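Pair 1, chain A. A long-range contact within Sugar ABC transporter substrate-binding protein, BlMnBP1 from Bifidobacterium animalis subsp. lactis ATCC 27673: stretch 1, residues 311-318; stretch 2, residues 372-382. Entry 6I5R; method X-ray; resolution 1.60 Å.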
# COMPACT_ATOMS: atom_id res chain seq x y z
N GLY A 311 10.98 -4.84 -22.47
CA GLY A 311 11.38 -6.21 -22.22
C GLY A 311 11.61 -6.61 -20.78
O GLY A 311 12.01 -7.75 -20.54
N LYS A 312 11.37 -5.73 -19.81
CA LYS A 312 11.54 -6.09 -18.41
C LYS A 312 10.31 -5.70 -17.61
O LYS A 312 9.66 -4.69 -17.90
CB LYS A 312 12.80 -5.41 -17.79
CG LYS A 312 12.96 -5.64 -16.26
CD LYS A 312 13.14 -7.11 -15.88
CE LYS A 312 14.31 -7.30 -14.86
NZ LYS A 312 15.11 -8.58 -15.06
N GLN A 313 9.98 -6.50 -16.63
CA GLN A 313 8.91 -6.19 -15.70
C GLN A 313 9.52 -5.55 -14.46
O GLN A 313 10.65 -5.88 -14.07
CB GLN A 313 8.13 -7.44 -15.32
CG GLN A 313 7.37 -8.00 -16.48
CD GLN A 313 6.27 -8.90 -16.03
OE1 GLN A 313 5.09 -8.52 -16.06
NE2 GLN A 313 6.63 -10.10 -15.63
N TYR A 314 8.77 -4.63 -13.85
CA TYR A 314 9.21 -3.88 -12.69
C TYR A 314 8.16 -3.96 -11.59
O TYR A 314 6.95 -4.05 -11.86
CB TYR A 314 9.44 -2.41 -13.01
CG TYR A 314 10.60 -2.14 -13.91
CD1 TYR A 314 10.48 -2.30 -15.27
CD2 TYR A 314 11.83 -1.71 -13.40
CE1 TYR A 314 11.54 -2.06 -16.12
CE2 TYR A 314 12.90 -1.45 -14.25
CZ TYR A 314 12.74 -1.66 -15.61
OH TYR A 314 13.76 -1.42 -16.49
N ALA A 315 8.63 -3.93 -10.34
CA ALA A 315 7.76 -3.86 -9.18
C ALA A 315 8.40 -2.94 -8.15
O ALA A 315 9.57 -3.13 -7.79
CB ALA A 315 7.50 -5.26 -8.59
N THR A 316 7.64 -1.95 -7.70
CA THR A 316 8.11 -1.02 -6.67
C THR A 316 7.91 -1.64 -5.30
O THR A 316 6.85 -2.19 -5.01
CB THR A 316 7.34 0.30 -6.74
OG1 THR A 316 7.59 0.93 -8.00
CG2 THR A 316 7.73 1.21 -5.58
N ILE A 317 8.92 -1.56 -4.46
CA ILE A 317 8.77 -1.89 -3.04
C ILE A 317 8.52 -0.60 -2.29
O ILE A 317 9.27 0.37 -2.44
CB ILE A 317 10.00 -2.61 -2.49
CG1 ILE A 317 10.12 -3.96 -3.16
CG2 ILE A 317 9.85 -2.75 -1.02
CD1 ILE A 317 11.50 -4.51 -3.01
N ALA A 318 7.46 -0.59 -1.50
CA ALA A 318 7.06 0.60 -0.79
C ALA A 318 6.48 0.18 0.56
O ALA A 318 6.22 -1.00 0.80
CB ALA A 318 6.07 1.43 -1.61
N THR A 372 7.69 -15.92 -8.15
CA THR A 372 7.48 -15.62 -9.57
C THR A 372 8.20 -14.28 -10.06
O THR A 372 7.88 -13.70 -11.15
CB THR A 372 6.01 -15.51 -9.91
OG1 THR A 372 5.51 -14.55 -9.00
CG2 THR A 372 5.27 -16.86 -9.67
N PHE A 373 9.11 -13.77 -9.23
CA PHE A 373 9.67 -12.44 -9.36
C PHE A 373 11.17 -12.48 -9.62
O PHE A 373 11.86 -11.46 -9.49
CB PHE A 373 9.35 -11.64 -8.09
CG PHE A 373 7.99 -11.04 -8.09
CD1 PHE A 373 6.87 -11.81 -7.85
CD2 PHE A 373 7.82 -9.70 -8.35
CE1 PHE A 373 5.62 -11.25 -7.86
CE2 PHE A 373 6.56 -9.15 -8.37
CZ PHE A 373 5.47 -9.93 -8.13
N SER A 374 11.68 -13.65 -10.04
CA SER A 374 13.12 -13.82 -10.18
C SER A 374 13.69 -12.94 -11.28
O SER A 374 14.82 -12.46 -11.16
CB SER A 374 13.42 -15.29 -10.46
OG SER A 374 12.86 -15.70 -11.71
N ASP A 375 12.93 -12.71 -12.34
CA ASP A 375 13.35 -11.85 -13.44
C ASP A 375 12.76 -10.45 -13.34
O ASP A 375 12.86 -9.69 -14.29
CB ASP A 375 12.93 -12.44 -14.77
CG ASP A 375 13.70 -13.69 -15.13
OD1 ASP A 375 14.70 -14.00 -14.44
OD2 ASP A 375 13.28 -14.34 -16.11
N VAL A 376 12.15 -10.13 -12.23
CA VAL A 376 11.53 -8.81 -12.05
C VAL A 376 12.54 -7.85 -11.43
O VAL A 376 13.25 -8.19 -10.49
CB VAL A 376 10.27 -8.93 -11.17
CG1 VAL A 376 9.79 -7.56 -10.79
CG2 VAL A 376 9.19 -9.70 -11.93
N GLU A 377 12.58 -6.62 -11.94
CA GLU A 377 13.45 -5.60 -11.36
C GLU A 377 12.69 -4.96 -10.21
O GLU A 377 11.65 -4.31 -10.43
CB GLU A 377 13.87 -4.57 -12.39
CG GLU A 377 15.07 -3.77 -11.90
CD GLU A 377 16.37 -4.58 -11.88
OE1 GLU A 377 16.48 -5.52 -12.72
OE2 GLU A 377 17.25 -4.29 -11.03
N LEU A 378 13.17 -5.17 -8.99
CA LEU A 378 12.54 -4.59 -7.81
C LEU A 378 13.18 -3.24 -7.53
O LEU A 378 14.40 -3.16 -7.33
CB LEU A 378 12.70 -5.51 -6.61
CG LEU A 378 12.12 -6.91 -6.70
CD1 LEU A 378 12.48 -7.71 -5.48
CD2 LEU A 378 10.63 -6.81 -6.89
N ILE A 379 12.37 -2.19 -7.51
CA ILE A 379 12.83 -0.81 -7.39
C ILE A 379 12.08 -0.12 -6.26
O ILE A 379 11.05 -0.59 -5.80
CB ILE A 379 12.66 -0.01 -8.70
CG1 ILE A 379 11.23 -0.13 -9.26
CG2 ILE A 379 13.68 -0.45 -9.75
CD1 ILE A 379 11.01 0.73 -10.53
N THR A 380 12.59 1.03 -5.85
CA THR A 380 11.91 1.90 -4.91
C THR A 380 11.83 3.31 -5.49
O THR A 380 12.66 3.71 -6.32
CB THR A 380 12.62 1.98 -3.56
OG1 THR A 380 13.93 2.52 -3.77
CG2 THR A 380 12.70 0.61 -2.94
N ASP A 381 10.82 4.04 -5.06
CA ASP A 381 10.62 5.39 -5.55
C ASP A 381 11.77 6.29 -5.11
O ASP A 381 12.03 6.44 -3.91
CB ASP A 381 9.28 5.95 -5.06
CG ASP A 381 8.10 5.40 -5.80
OD1 ASP A 381 8.28 4.83 -6.89
OD2 ASP A 381 6.96 5.60 -5.31
N ALA A 382 12.42 6.93 -6.06
CA ALA A 382 13.43 7.92 -5.77
C ALA A 382 12.79 9.19 -5.17
O ALA A 382 11.66 9.55 -5.50
CB ALA A 382 14.17 8.26 -7.05
O HOH W 1 11.04 -9.38 -16.21
O HOH W 2 6.43 3.25 -8.05
O HOH W 3 9.86 2.79 -8.55
O HOH W 4 9.19 3.16 -2.85

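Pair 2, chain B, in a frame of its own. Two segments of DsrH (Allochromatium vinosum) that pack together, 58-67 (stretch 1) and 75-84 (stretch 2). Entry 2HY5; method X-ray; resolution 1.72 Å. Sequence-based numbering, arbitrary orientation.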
# COMPACT_ATOMS: atom_id res chain seq x y z
N LYS B 58 6.25 24.37 -11.75
CA LYS B 58 6.70 24.96 -10.50
C LYS B 58 6.70 23.78 -9.52
O LYS B 58 5.65 23.19 -9.27
CB LYS B 58 5.72 26.02 -10.00
CG LYS B 58 5.50 27.17 -10.97
CD LYS B 58 4.48 28.16 -10.41
CE LYS B 58 4.26 29.33 -11.35
NZ LYS B 58 3.34 30.34 -10.77
N LEU B 59 7.87 23.43 -8.99
CA LEU B 59 7.96 22.30 -8.07
C LEU B 59 8.13 22.76 -6.62
O LEU B 59 8.86 23.71 -6.34
CB LEU B 59 9.16 21.41 -8.44
CG LEU B 59 9.25 20.88 -9.87
CD1 LEU B 59 10.46 19.95 -9.98
CD2 LEU B 59 7.97 20.14 -10.25
N TYR B 60 7.44 22.06 -5.72
CA TYR B 60 7.48 22.37 -4.30
C TYR B 60 7.70 21.07 -3.53
O TYR B 60 7.33 20.00 -4.00
CB TYR B 60 6.16 22.98 -3.83
CG TYR B 60 5.77 24.24 -4.55
CD1 TYR B 60 5.20 24.19 -5.82
CD2 TYR B 60 6.00 25.49 -3.98
CE1 TYR B 60 4.85 25.35 -6.50
CE2 TYR B 60 5.66 26.66 -4.65
CZ TYR B 60 5.09 26.58 -5.91
OH TYR B 60 4.78 27.74 -6.59
N VAL B 61 8.31 21.18 -2.36
CA VAL B 61 8.56 20.02 -1.52
C VAL B 61 8.16 20.38 -0.10
O VAL B 61 8.40 21.50 0.34
CB VAL B 61 10.06 19.60 -1.58
CG1 VAL B 61 10.94 20.71 -1.04
CG2 VAL B 61 10.27 18.32 -0.79
N LEU B 62 7.52 19.45 0.61
CA LEU B 62 7.08 19.73 1.97
C LEU B 62 8.22 19.61 2.97
O LEU B 62 8.73 18.52 3.23
CB LEU B 62 5.93 18.78 2.35
CG LEU B 62 5.18 19.10 3.64
CD1 LEU B 62 4.50 20.47 3.55
CD2 LEU B 62 4.15 18.02 3.89
N GLY B 63 8.62 20.75 3.53
CA GLY B 63 9.72 20.80 4.48
C GLY B 63 9.61 19.85 5.66
O GLY B 63 10.61 19.23 6.03
N PRO B 64 8.43 19.74 6.29
CA PRO B 64 8.27 18.83 7.43
C PRO B 64 8.64 17.39 7.09
O PRO B 64 9.29 16.71 7.89
CB PRO B 64 6.80 19.00 7.79
CG PRO B 64 6.56 20.45 7.49
CD PRO B 64 7.24 20.60 6.14
N ASP B 65 8.23 16.91 5.92
CA ASP B 65 8.56 15.55 5.51
C ASP B 65 10.04 15.45 5.16
O ASP B 65 10.68 14.43 5.42
CB ASP B 65 7.68 15.10 4.34
CG ASP B 65 6.31 14.59 4.80
OD1 ASP B 65 6.28 13.79 5.77
OD2 ASP B 65 5.28 14.96 4.20
N LEU B 66 10.59 16.50 4.57
CA LEU B 66 12.01 16.52 4.22
C LEU B 66 12.84 16.35 5.48
O LEU B 66 13.73 15.50 5.55
CB LEU B 66 12.39 17.85 3.57
CG LEU B 66 12.51 17.97 2.05
CD1 LEU B 66 12.69 19.43 1.69
CD2 LEU B 66 13.69 17.14 1.55
N LYS B 67 12.56 17.19 6.47
CA LYS B 67 13.29 17.17 7.74
C LYS B 67 13.12 15.86 8.49
O LYS B 67 14.06 15.35 9.09
CB LYS B 67 12.83 18.32 8.64
CG LYS B 67 12.79 19.70 8.02
CD LYS B 67 12.15 20.68 9.00
CE LYS B 67 11.57 21.91 8.31
NZ LYS B 67 12.59 22.72 7.58
N ARG B 75 19.74 20.47 0.78
CA ARG B 75 19.93 19.21 0.07
C ARG B 75 19.01 19.09 -1.14
O ARG B 75 19.12 18.15 -1.92
CB ARG B 75 19.67 18.04 1.01
CG ARG B 75 20.58 18.00 2.23
CD ARG B 75 22.03 17.76 1.84
NE ARG B 75 22.27 16.38 1.42
CZ ARG B 75 22.30 15.34 2.25
NH1 ARG B 75 22.11 15.51 3.55
NH2 ARG B 75 22.54 14.12 1.78
N VAL B 76 18.09 20.04 -1.28
CA VAL B 76 17.14 20.02 -2.38
C VAL B 76 17.71 20.54 -3.70
O VAL B 76 18.63 21.36 -3.71
CB VAL B 76 15.89 20.87 -2.01
CG1 VAL B 76 14.87 20.83 -3.13
CG2 VAL B 76 15.29 20.36 -0.72
N ILE B 77 17.17 20.04 -4.80
CA ILE B 77 17.59 20.48 -6.13
C ILE B 77 17.20 21.95 -6.22
O ILE B 77 16.04 22.31 -5.99
CB ILE B 77 16.86 19.70 -7.23
CG1 ILE B 77 17.22 18.22 -7.15
CG2 ILE B 77 17.21 20.27 -8.60
CD1 ILE B 77 16.35 17.33 -8.03
N PRO B 78 18.16 22.83 -6.55
CA PRO B 78 17.87 24.26 -6.67
C PRO B 78 16.70 24.52 -7.61
O PRO B 78 16.69 24.04 -8.74
CB PRO B 78 19.18 24.84 -7.19
CG PRO B 78 20.20 23.95 -6.54
CD PRO B 78 19.60 22.57 -6.74
N GLY B 79 15.72 25.28 -7.14
CA GLY B 79 14.57 25.57 -7.98
C GLY B 79 13.29 25.04 -7.37
O GLY B 79 12.20 25.56 -7.63
N ILE B 80 13.42 23.99 -6.56
CA ILE B 80 12.26 23.41 -5.89
C ILE B 80 12.07 24.21 -4.60
O ILE B 80 12.96 24.26 -3.76
CB ILE B 80 12.50 21.93 -5.53
CG1 ILE B 80 12.78 21.14 -6.80
CG2 ILE B 80 11.27 21.37 -4.82
CD1 ILE B 80 12.99 19.66 -6.57
N SER B 81 10.90 24.83 -4.46
CA SER B 81 10.60 25.64 -3.29
C SER B 81 10.15 24.78 -2.13
O SER B 81 9.29 23.92 -2.29
CB SER B 81 9.48 26.64 -3.61
OG SER B 81 9.84 27.50 -4.67
N VAL B 82 10.73 25.01 -0.95
CA VAL B 82 10.37 24.26 0.24
C VAL B 82 9.23 25.01 0.94
O VAL B 82 9.33 26.21 1.19
CB VAL B 82 11.57 24.14 1.21
CG1 VAL B 82 11.19 23.32 2.43
CG2 VAL B 82 12.75 23.50 0.48
N VAL B 83 8.15 24.29 1.23
CA VAL B 83 6.99 24.87 1.89
C VAL B 83 6.59 24.06 3.13
O VAL B 83 7.00 22.91 3.28
CB VAL B 83 5.77 24.90 0.94
CG1 VAL B 83 6.11 25.72 -0.30
CG2 VAL B 83 5.38 23.48 0.56
N ASP B 84 5.81 24.66 4.02
CA ASP B 84 5.35 23.93 5.20
C ASP B 84 3.88 23.60 4.95
O ASP B 84 3.38 23.82 3.85
CB ASP B 84 5.50 24.76 6.48
CG ASP B 84 4.93 26.15 6.35
OD1 ASP B 84 4.06 26.37 5.49
OD2 ASP B 84 5.36 27.04 7.12
O HOH W 5 9.93 25.41 -9.22
O HOH W 6 8.74 26.58 -6.96

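Both pairs set two short parallel strands side by side, the second entered through a beta turn, and fourteen central residues superpose to 0.6 Å. The turns differ in type: type I from F373(A) to V376(A) in pair 1, type II from I77(B) to I80(B) in pair 2. G79(B), at phi 118°, adopts angles that by themselves call for glycine, whereas D375(A), its match, sits at phi -99° and carries a side chain.

The backbone ladder is the constant. In pair 1, E377(A) N donates to Q313(A) O at 3.0 Å, A315(A) N to E377(A) O at 3.0 Å, I379(A) N to A315(A) O at 3.0 Å and I317(A) N to I379(A) O at 2.7 Å. Pair 2 repeats all four: S81(B) N to L59(B) O at 3.0 Å, V61(B) N to S81(B) O at 2.9 Å, V83(B) N to V61(B) O at 2.9 Å and G63(B) N to V83(B) O at 2.7 Å. The ladder uses backbone N and O atoms alone, and the same four bonds form with different side chains on the two faces.

Where the ladder begins, L59(B) CB lies 4.0 Å from I80(B) CG1, and the matching Q313(A) CB lies 4.2 Å from V376(A) CG2.

On one face the matched tyrosines keep the same m rotamer. Y314(A) CD2 lies 3.9 Å from I379(A) CD1, and Y60(B) CD2 lies 3.7 Å from V83(B) CG1; each ring also packs on the CB of the residue bridged to it, E377(A) or S81(B). Further along, T316(A) OG1 lies 4.0 Å from I379(A) CG1, while the matching L62(B) places CD1 4.3 Å from V83(B) CG2.

The other face centres on A315(A) and V61(B). The small alanine is met by larger partners: A315(A) CB lies 3.9 Å from both V376(A) CG1 and L378(A) CD2, and 4.0 Å from F373(A) CE2 at the ring edge. Pair 2 puts more bulk on the first strand and less at the L378(A) position: V61(B) CG1 meets I80(B) CG2 at 3.9 Å and V82(B) CG2 at 3.7 Å. I77(B), matched to F373(A), stays out of reach.

Two residues on, I317(A) extends CD1 to within 3.9 Å of L378(A) CB. Its counterpart G63(B) begins a helix; an ideal CB there would stand a tight 3.1 Å from V82(B) CG1.

The design rule is to hold the ladder; at the A315(A)/V61(B) position, the larger residue is paired with the smaller one at L378(A)/V82(B).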